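Local coordinates for probable manganase-dependent inorganic pyrophosphatase (Clostridium perfringens, PDB 3L2B), which probably hydrolyses inorganic pyrophosphate to phosphate, its regulatory region binding adenine nucleotides such as the activator diadenosine tetraphosphate, at residues L83-N94 / A160-P171. Sequence-based numbering, arbitrary orientation.
Sequences LDTLSAEAQNIN and AKKNNITVITTP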
# COMPACT_ATOMS: atom_id res chain seq x y z
N LEU A 83 10.02 -9.51 11.10
CA LEU A 83 9.48 -10.00 12.39
C LEU A 83 8.53 -8.97 12.99
O LEU A 83 7.44 -9.31 13.44
CB LEU A 83 10.57 -10.33 13.41
CG LEU A 83 11.31 -11.66 13.21
CD1 LEU A 83 12.49 -11.76 14.21
CD2 LEU A 83 10.37 -12.85 13.34
N ASP A 84 8.93 -7.70 12.99
CA ASP A 84 8.12 -6.63 13.59
C ASP A 84 6.81 -6.45 12.85
O ASP A 84 5.76 -6.35 13.45
CB ASP A 84 8.85 -5.29 13.56
CG ASP A 84 8.00 -4.14 14.14
OD1 ASP A 84 7.89 -4.06 15.38
OD2 ASP A 84 7.42 -3.32 13.38
N THR A 85 6.91 -6.40 11.52
CA THR A 85 5.78 -6.09 10.66
C THR A 85 4.71 -7.18 10.74
O THR A 85 3.53 -6.90 10.70
CB THR A 85 6.22 -5.93 9.18
OG1 THR A 85 7.22 -4.91 9.10
CG2 THR A 85 5.03 -5.57 8.29
N LEU A 86 5.13 -8.42 10.84
CA LEU A 86 4.20 -9.55 10.88
C LEU A 86 3.92 -9.99 12.31
O LEU A 86 3.25 -10.99 12.56
CB LEU A 86 4.76 -10.72 10.07
CG LEU A 86 4.95 -10.43 8.57
CD1 LEU A 86 5.53 -11.67 7.86
CD2 LEU A 86 3.62 -10.02 7.94
N SER A 87 4.42 -9.20 13.26
CA SER A 87 4.39 -9.57 14.69
C SER A 87 4.75 -11.04 14.85
O SER A 87 4.06 -11.81 15.50
CB SER A 87 3.02 -9.28 15.32
OG SER A 87 2.67 -7.91 15.17
N ALA A 88 5.86 -11.40 14.23
CA ALA A 88 6.27 -12.80 14.17
C ALA A 88 7.36 -13.13 15.17
O ALA A 88 8.09 -12.28 15.63
CB ALA A 88 6.73 -13.13 12.78
N GLU A 89 7.46 -14.40 15.50
CA GLU A 89 8.56 -14.88 16.31
C GLU A 89 9.33 -15.88 15.47
O GLU A 89 8.74 -16.65 14.72
CB GLU A 89 8.05 -15.54 17.61
CG GLU A 89 7.39 -14.57 18.61
CD GLU A 89 8.38 -13.86 19.56
OE1 GLU A 89 9.16 -14.55 20.26
OE2 GLU A 89 8.35 -12.60 19.64
N ALA A 90 10.64 -15.84 15.62
CA ALA A 90 11.53 -16.75 14.94
C ALA A 90 11.68 -18.02 15.75
O ALA A 90 11.75 -17.98 16.97
CB ALA A 90 12.88 -16.09 14.71
N GLN A 91 11.70 -19.14 15.04
CA GLN A 91 11.94 -20.46 15.63
C GLN A 91 13.33 -20.98 15.28
O GLN A 91 13.93 -21.76 16.01
CB GLN A 91 10.91 -21.47 15.15
CG GLN A 91 9.58 -21.33 15.83
CD GLN A 91 8.84 -20.14 15.35
OE1 GLN A 91 8.47 -20.08 14.18
NE2 GLN A 91 8.64 -19.17 16.22
N ASN A 92 13.80 -20.58 14.12
CA ASN A 92 15.19 -20.76 13.74
C ASN A 92 15.64 -19.62 12.88
O ASN A 92 14.85 -19.04 12.12
CB ASN A 92 15.38 -22.07 12.98
CG ASN A 92 16.84 -22.38 12.74
OD1 ASN A 92 17.62 -22.37 13.67
ND2 ASN A 92 17.20 -22.69 11.51
N ILE A 93 16.92 -19.31 13.01
CA ILE A 93 17.56 -18.26 12.22
C ILE A 93 18.87 -18.72 11.60
O ILE A 93 19.77 -19.21 12.29
CB ILE A 93 17.87 -17.03 13.07
CG1 ILE A 93 16.60 -16.51 13.76
CG2 ILE A 93 18.50 -15.93 12.20
CD1 ILE A 93 16.88 -15.38 14.76
N ASN A 94 18.96 -18.54 10.29
CA ASN A 94 20.24 -18.66 9.59
C ASN A 94 21.04 -17.40 9.83
O ASN A 94 20.81 -16.39 9.20
CB ASN A 94 20.03 -18.85 8.08
CG ASN A 94 21.33 -19.09 7.33
OD1 ASN A 94 22.39 -18.67 7.80
ND2 ASN A 94 21.26 -19.77 6.19
N ALA A 160 14.84 -27.55 10.10
CA ALA A 160 15.22 -26.20 9.71
C ALA A 160 16.63 -25.93 10.19
O ALA A 160 17.44 -25.38 9.44
CB ALA A 160 14.24 -25.17 10.28
N LYS A 161 16.90 -26.32 11.44
CA LYS A 161 18.23 -26.09 12.08
C LYS A 161 19.34 -26.72 11.26
O LYS A 161 20.36 -26.10 10.97
CB LYS A 161 18.30 -26.64 13.52
CG LYS A 161 17.82 -25.65 14.60
CD LYS A 161 18.47 -25.92 15.98
CE LYS A 161 19.90 -25.38 16.05
NZ LYS A 161 20.45 -25.28 17.44
N LYS A 162 19.08 -27.94 10.86
CA LYS A 162 20.05 -28.75 10.13
C LYS A 162 20.40 -28.11 8.79
O LYS A 162 21.56 -28.05 8.40
CB LYS A 162 19.47 -30.16 9.91
CG LYS A 162 20.42 -31.18 9.33
CD LYS A 162 19.67 -32.42 8.85
CE LYS A 162 20.42 -33.13 7.72
NZ LYS A 162 19.56 -34.11 7.01
N ASN A 163 19.37 -27.64 8.09
CA ASN A 163 19.54 -27.11 6.72
C ASN A 163 19.72 -25.60 6.66
O ASN A 163 19.88 -25.00 5.59
CB ASN A 163 18.33 -27.51 5.89
CG ASN A 163 18.18 -28.98 5.79
OD1 ASN A 163 19.02 -29.66 5.20
ND2 ASN A 163 17.10 -29.51 6.38
N ASN A 164 19.68 -24.98 7.84
CA ASN A 164 19.93 -23.55 8.02
C ASN A 164 18.89 -22.73 7.27
O ASN A 164 19.19 -21.78 6.55
CB ASN A 164 21.34 -23.17 7.58
CG ASN A 164 22.41 -23.77 8.49
OD1 ASN A 164 23.38 -24.34 8.01
ND2 ASN A 164 22.23 -23.64 9.79
N ILE A 165 17.66 -23.14 7.47
CA ILE A 165 16.51 -22.40 6.94
C ILE A 165 15.92 -21.58 8.05
O ILE A 165 15.56 -22.11 9.10
CB ILE A 165 15.42 -23.34 6.39
CG1 ILE A 165 16.03 -24.37 5.44
CG2 ILE A 165 14.29 -22.48 5.72
CD1 ILE A 165 16.77 -23.77 4.26
N THR A 166 15.85 -20.27 7.82
CA THR A 166 15.17 -19.38 8.76
C THR A 166 13.67 -19.64 8.75
O THR A 166 13.04 -19.76 7.69
CB THR A 166 15.41 -17.93 8.43
OG1 THR A 166 16.82 -17.70 8.38
CG2 THR A 166 14.76 -17.00 9.48
N VAL A 167 13.11 -19.76 9.95
CA VAL A 167 11.70 -20.04 10.13
C VAL A 167 11.10 -19.09 11.14
O VAL A 167 11.65 -18.88 12.20
CB VAL A 167 11.49 -21.44 10.66
CG1 VAL A 167 10.01 -21.75 10.71
CG2 VAL A 167 12.26 -22.44 9.82
N ILE A 168 9.95 -18.52 10.79
CA ILE A 168 9.23 -17.67 11.70
C ILE A 168 7.75 -17.96 11.66
O ILE A 168 7.25 -18.65 10.78
CB ILE A 168 9.47 -16.19 11.40
CG1 ILE A 168 8.78 -15.79 10.08
CG2 ILE A 168 10.98 -15.90 11.35
CD1 ILE A 168 8.98 -14.32 9.69
N THR A 169 7.06 -17.42 12.65
CA THR A 169 5.63 -17.63 12.81
C THR A 169 4.91 -16.33 13.09
O THR A 169 5.28 -15.59 14.00
CB THR A 169 5.33 -18.59 13.98
OG1 THR A 169 5.83 -19.90 13.66
CG2 THR A 169 3.81 -18.68 14.23
N THR A 170 3.88 -16.07 12.31
CA THR A 170 3.06 -14.88 12.52
C THR A 170 1.64 -15.26 12.93
O THR A 170 1.18 -16.33 12.60
CB THR A 170 2.95 -14.05 11.22
OG1 THR A 170 2.03 -12.97 11.44
CG2 THR A 170 2.45 -14.90 10.06
N PRO A 171 0.93 -14.36 13.62
CA PRO A 171 -0.47 -14.74 13.94
C PRO A 171 -1.41 -14.60 12.73
O PRO A 171 -2.51 -15.13 12.71
CB PRO A 171 -0.85 -13.76 15.05
CG PRO A 171 0.12 -12.66 14.97
CD PRO A 171 1.39 -13.21 14.42
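Glu89 and Thr169 exchange both backbone hydrogen bonds, and from this antiparallel pair strand 89-92 runs along 166-169 to a classic beta bulge, where Gln91 and Asn92 together face Val167. Strand 89-92 borders the mixed sheet of the DRTGG domain and is antiparallel to its neighbour, which on its other side joins the parallel strand 143-146. At the bulge, Val167 O takes Gln91 N at 2.9 Å and, more weakly, Asn92 N, while Val167 N gives its hydrogen to Asn92 O.

The chain of Gln91 bends at chi2 (74°) and folds back across Thr169 at about a right angle. Thr169 OG1 donates to Gln91 OE1 at 2.7 Å, standing above the amide plane, and Gln91 NE2 makes a weak bond to Glu89 O, so both ends of the amide are engaged. On the face bearing Ala90 and Ile168, CG2 of Ile168 touches both Leu83 CD2 (3.7 Å) and Ala90, and CD1 reaches Ala88 CB; Leu79 and Ile82 of helix 79-85 extend this apolar cover.

From the bulge, Asn92 reaches helix 154-163. Its CG lies anti to the backbone N (chi1 -172°), which carries ND2 to Ile165 O at 3.0 Å, just after the Schellman turn at Asn164, and sets OD1 against Lys161 CG. Thr166 OG1 accepts Asn94 N at 3.0 Å. At the far end, within the Schellman motif that closes helix 79-85, Thr170 OG1 donates to Leu86 O at 2.6 Å, in the carbonyl plane on a lone pair, and also bonds to His172 N.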